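Long-range contact in uncharacterized protein (Mycobacterium tuberculosis CAS/NITR204, PDB 5VYQ), which probably transfers a formyl group from a folate cofactor to the sugar amine of dTDP-4-amino-4,6-dideoxyglucose, which it binds: residues Glu150-Gly156 / Arg221-Asp226. Sequence-based numbering, arbitrary orientation.
Sequences ESWDSSG and RALTHD. With 0FX (dTDP-4-amino-4,6-dideoxyglucose), chain D; EP1 (3-[4-(2-hydroxyethyl)piperazin-1-yl]propane-1-sulfonic acid), chain J; EDO (1,2-ethanediol), chain E.
At the N-terminus of helix 155-179, beside the nucleotide-sugar pocket, the turn and N-cap of Glu150-Gly156 lock onto the C-terminal end of helix 213-222. Arg221 NH1 spans the type I turn from Glu150 to Asp153, donating to Glu150 O (2.8 Å) and, in a straighter bond of 158°, to Asp153 O (2.9 Å). The Asp153 acceptor lies in the guanidinium plane, whereas Glu150 O is tilted from it. An extended chain from CG to NE carries the group there, and Ser151 O sits over one of its faces. Water 1 accepts from Arg221 NH2 and donates weakly to Glu150 O, and Arg221 NE donates to Asn218 OD1. Further along, Ser155 N donates to Arg221 O (3.0 Å), which Thr224 N approaches from the opposite face of the carbonyl plane. Gly156 N meets Thr224 O on a lone pair. With its OG anti to the backbone N (chi1 169°), Ser155 OG is hydrogen-bonded at the edge of the His225 ring to ND1 (2.7 Å) and also to Gln115 NE2, which itself binds the sugar nucleotide. The edge bond helps fix the imidazole's rotation, and the ring is sandwiched: Gly156 CA makes a CH-pi contact on one face, 3.5 Å from the centroid, while C1 of the dTDP-sugar's deoxyribose covers the opposite one. Carbonyls at and just beyond one helix's C-terminal end accept from another's first amides, linking the formyltransferase and C-terminal family regions and shaping the nucleoside side of the dTDP-sugar pocket.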
loop_
_atom_site.group_PDB
_atom_site.type_symbol
_atom_site.label_atom_id
_atom_site.label_comp_id
_atom_site.label_asym_id
_atom_site.label_seq_id
_atom_site.Cartn_x
_atom_site.Cartn_y
_atom_site.Cartn_z
ATOM N N GLU A 150 -10.254 -13.952 1.835
ATOM C CA GLU A 150 -10.654 -13.118 2.953
ATOM C C GLU A 150 -10.675 -11.638 2.512
ATOM O O GLU A 150 -10.132 -11.255 1.466
ATOM C CB GLU A 150 -9.666 -13.292 4.091
ATOM C CG GLU A 150 -9.400 -14.724 4.582
ATOM C CD GLU A 150 -10.643 -15.449 5.042
ATOM O OE1 GLU A 150 -11.632 -14.798 5.412
ATOM O OE2 GLU A 150 -10.624 -16.699 5.013
ATOM N N SER A 151 -11.270 -10.792 3.335
ATOM C CA SER A 151 -11.391 -9.368 3.015
ATOM C C SER A 151 -10.066 -8.655 3.016
ATOM O O SER A 151 -9.945 -7.610 2.355
ATOM C CB SER A 151 -12.304 -8.684 4.038
ATOM O OG SER A 151 -11.722 -8.705 5.342
ATOM N N TRP A 152 -9.082 -9.193 3.726
ATOM C CA TRP A 152 -7.756 -8.636 3.760
ATOM C C TRP A 152 -6.782 -9.253 2.748
ATOM O O TRP A 152 -5.614 -8.892 2.716
ATOM C CB TRP A 152 -7.151 -8.723 5.161
ATOM C CG TRP A 152 -7.093 -10.098 5.695
ATOM C CD1 TRP A 152 -6.055 -10.984 5.597
ATOM C CD2 TRP A 152 -8.136 -10.773 6.431
ATOM N NE1 TRP A 152 -6.398 -12.173 6.237
ATOM C CE2 TRP A 152 -7.670 -12.067 6.732
ATOM C CE3 TRP A 152 -9.417 -10.403 6.843
ATOM C CZ2 TRP A 152 -8.438 -12.992 7.449
ATOM C CZ3 TRP A 152 -10.173 -11.310 7.575
ATOM C CH2 TRP A 152 -9.679 -12.596 7.855
ATOM N N ASP A 153 -7.242 -10.193 1.926
ATOM C CA ASP A 153 -6.334 -10.886 0.995
ATOM C C ASP A 153 -5.999 -9.982 -0.211
ATOM O O ASP A 153 -6.788 -9.138 -0.651
ATOM C CB ASP A 153 -6.938 -12.165 0.461
ATOM C CG ASP A 153 -6.584 -13.406 1.331
ATOM O OD1 ASP A 153 -5.436 -13.525 1.796
ATOM O OD2 ASP A 153 -7.495 -14.233 1.548
ATOM N N SER A 154 -4.794 -10.184 -0.729
ATOM C CA SER A 154 -4.361 -9.660 -2.014
ATOM C C SER A 154 -4.105 -10.822 -2.949
ATOM O O SER A 154 -4.139 -11.992 -2.515
ATOM C CB SER A 154 -3.070 -8.872 -1.763
ATOM O OG SER A 154 -2.130 -9.700 -1.125
ATOM N N SER A 155 -3.827 -10.505 -4.201
ATOM C CA SER A 155 -3.356 -11.552 -5.112
ATOM C C SER A 155 -2.193 -12.359 -4.508
ATOM O O SER A 155 -2.161 -13.603 -4.522
ATOM C CB SER A 155 -2.994 -10.978 -6.464
ATOM O OG SER A 155 -2.308 -11.957 -7.232
ATOM N N GLY A 156 -1.227 -11.674 -3.907
ATOM C CA GLY A 156 -0.032 -12.348 -3.404
ATOM C C GLY A 156 -0.353 -13.290 -2.252
ATOM O O GLY A 156 0.144 -14.399 -2.184
ATOM N N ARG A 221 -6.384 -4.508 -4.249
ATOM C CA ARG A 221 -5.790 -5.682 -3.606
ATOM C C ARG A 221 -5.629 -6.820 -4.646
ATOM O O ARG A 221 -4.734 -7.658 -4.543
ATOM C CB ARG A 221 -6.656 -6.098 -2.395
ATOM C CG ARG A 221 -7.973 -6.786 -2.656
ATOM C CD ARG A 221 -8.853 -6.727 -1.415
ATOM N NE ARG A 221 -10.169 -7.356 -1.553
ATOM C CZ ARG A 221 -10.506 -8.561 -1.115
ATOM N NH1 ARG A 221 -9.636 -9.377 -0.557
ATOM N NH2 ARG A 221 -11.768 -8.918 -1.210
ATOM N N ALA A 222 -6.556 -6.896 -5.603
ATOM C CA ALA A 222 -6.401 -7.848 -6.692
ATOM C C ALA A 222 -5.089 -7.659 -7.463
ATOM O O ALA A 222 -4.516 -8.644 -7.972
ATOM C CB ALA A 222 -7.594 -7.805 -7.626
ATOM N N LEU A 223 -4.634 -6.399 -7.567
ATOM C CA LEU A 223 -3.436 -6.052 -8.286
ATOM C C LEU A 223 -2.214 -5.934 -7.422
ATOM O O LEU A 223 -1.146 -5.572 -7.887
ATOM C CB LEU A 223 -3.656 -4.740 -9.067
ATOM C CG LEU A 223 -4.758 -4.835 -10.121
ATOM C CD1 LEU A 223 -5.212 -3.489 -10.691
ATOM C CD2 LEU A 223 -4.273 -5.738 -11.250
ATOM N N THR A 224 -2.364 -6.308 -6.155
ATOM C CA THR A 224 -1.304 -6.303 -5.221
ATOM C C THR A 224 -0.738 -7.697 -5.069
ATOM O O THR A 224 -1.411 -8.640 -4.663
ATOM C CB THR A 224 -1.738 -5.709 -3.878
ATOM O OG1 THR A 224 -2.060 -4.311 -4.050
ATOM C CG2 THR A 224 -0.560 -5.765 -2.915
ATOM N N HIS A 225 0.553 -7.821 -5.355
ATOM C CA HIS A 225 1.199 -9.140 -5.352
ATOM C C HIS A 225 2.679 -8.976 -5.077
ATOM O O HIS A 225 3.448 -8.675 -5.985
ATOM C CB HIS A 225 0.999 -9.851 -6.699
ATOM C CG HIS A 225 1.315 -11.309 -6.643
ATOM N ND1 HIS A 225 0.363 -12.294 -6.826
ATOM C CD2 HIS A 225 2.482 -11.950 -6.383
ATOM C CE1 HIS A 225 0.952 -13.474 -6.733
ATOM N NE2 HIS A 225 2.239 -13.299 -6.483
ATOM N N ASP A 226 3.032 -9.102 -3.813
ATOM C CA ASP A 226 4.386 -8.811 -3.370
ATOM C C ASP A 226 4.808 -7.429 -3.923
ATOM O O ASP A 226 4.049 -6.462 -3.800
ATOM C CB ASP A 226 5.306 -9.956 -3.787
ATOM C CG ASP A 226 4.939 -11.241 -3.115
ATOM O OD1 ASP A 226 4.606 -11.173 -1.914
ATOM O OD2 ASP A 226 5.002 -12.282 -3.814
HETATM O O4P 0FX D . 1.013 -19.157 -11.554
HETATM P P2 0FX D . 1.541 -19.123 -12.948
HETATM O O3P 0FX D . 2.685 -20.062 -13.256
HETATM O O1G 0FX D . 0.197 -19.319 -13.821
HETATM C C1G 0FX D . 0.069 -18.832 -15.145
HETATM C C2G 0FX D . -1.435 -18.710 -15.425
HETATM O O2G 0FX D . -1.965 -17.848 -14.409
HETATM C C3G 0FX D . -2.095 -20.092 -15.283
HETATM O O3G 0FX D . -3.540 -20.004 -15.348
HETATM C C4G 0FX D . -1.453 -21.049 -16.279
HETATM N N4A 0FX D . -2.079 -22.373 -16.053
HETATM C C5G 0FX D . 0.057 -21.075 -16.036
HETATM C C6G 0FX D . 0.713 -21.776 -17.224
HETATM O O5G 0FX D . 0.671 -19.774 -16.041
HETATM O OPP 0FX D . 1.956 -17.630 -13.387
HETATM P P 0FX D . 3.227 -16.735 -12.951
HETATM O O1P 0FX D . 3.620 -15.979 -14.160
HETATM O O2P 0FX D . 4.198 -17.598 -12.186
HETATM O O5 0FX D . 2.633 -15.694 -11.884
HETATM C C5 0FX D . 2.259 -16.095 -10.587
HETATM C C4 0FX D . 1.438 -14.992 -9.948
HETATM O O4 0FX D . 2.274 -13.847 -9.801
HETATM C C3 0FX D . 0.251 -14.458 -10.749
HETATM O O3 0FX D . -0.918 -15.251 -10.514
HETATM C C2 0FX D . 0.035 -13.039 -10.256
HETATM C C1 0FX D . 1.472 -12.671 -9.964
HETATM N N11 0FX D . 2.063 -11.873 -11.045
HETATM C C61 0FX D . 2.941 -12.346 -11.954
HETATM C C51 0FX D . 3.484 -11.522 -12.921
HETATM C C5A 0FX D . 4.428 -12.102 -13.944
HETATM C C21 0FX D . 1.845 -10.497 -11.036
HETATM O O21 0FX D . 1.035 -10.011 -10.125
HETATM N N31 0FX D . 2.341 -9.674 -11.961
HETATM C C41 0FX D . 3.207 -10.174 -12.872
HETATM O O41 0FX D . 3.716 -9.314 -13.777
HETATM O O2S EP1 J . 8.445 -3.950 -10.498
HETATM S S EP1 J . 8.323 -5.078 -11.385
HETATM O O3S EP1 J . 6.920 -5.427 -11.480
HETATM O O1S EP1 J . 8.827 -4.672 -12.883
HETATM C C11 EP1 J . 9.351 -6.341 -10.956
HETATM C C10 EP1 J . 9.129 -6.897 -9.556
HETATM C C9 EP1 J . 9.964 -8.152 -9.320
HETATM N N1 EP1 J . 9.518 -8.816 -8.074
HETATM C C2 EP1 J . 8.350 -9.682 -8.334
HETATM C C3 EP1 J . 7.920 -10.441 -7.078
HETATM N N4 EP1 J . 9.007 -11.326 -6.624
HETATM C C5 EP1 J . 10.188 -10.502 -6.309
HETATM C C6 EP1 J . 10.619 -9.615 -7.487
HETATM C C7 EP1 J . 8.578 -12.084 -5.429
HETATM C C8 EP1 J . 7.687 -13.268 -5.817
HETATM O O8 EP1 J . 6.272 -12.994 -5.889
HETATM C C1 EDO E . -11.918 -5.202 0.771
HETATM O O1 EDO E . -12.163 -6.505 1.305
HETATM C C2 EDO E . -13.285 -4.542 0.657
HETATM O O2 EDO E . -14.127 -5.203 -0.277
HETATM O O HOH W 1 -12.924 -11.297 -0.139
HETATM O O HOH W 2 2.812 -14.637 -2.786
#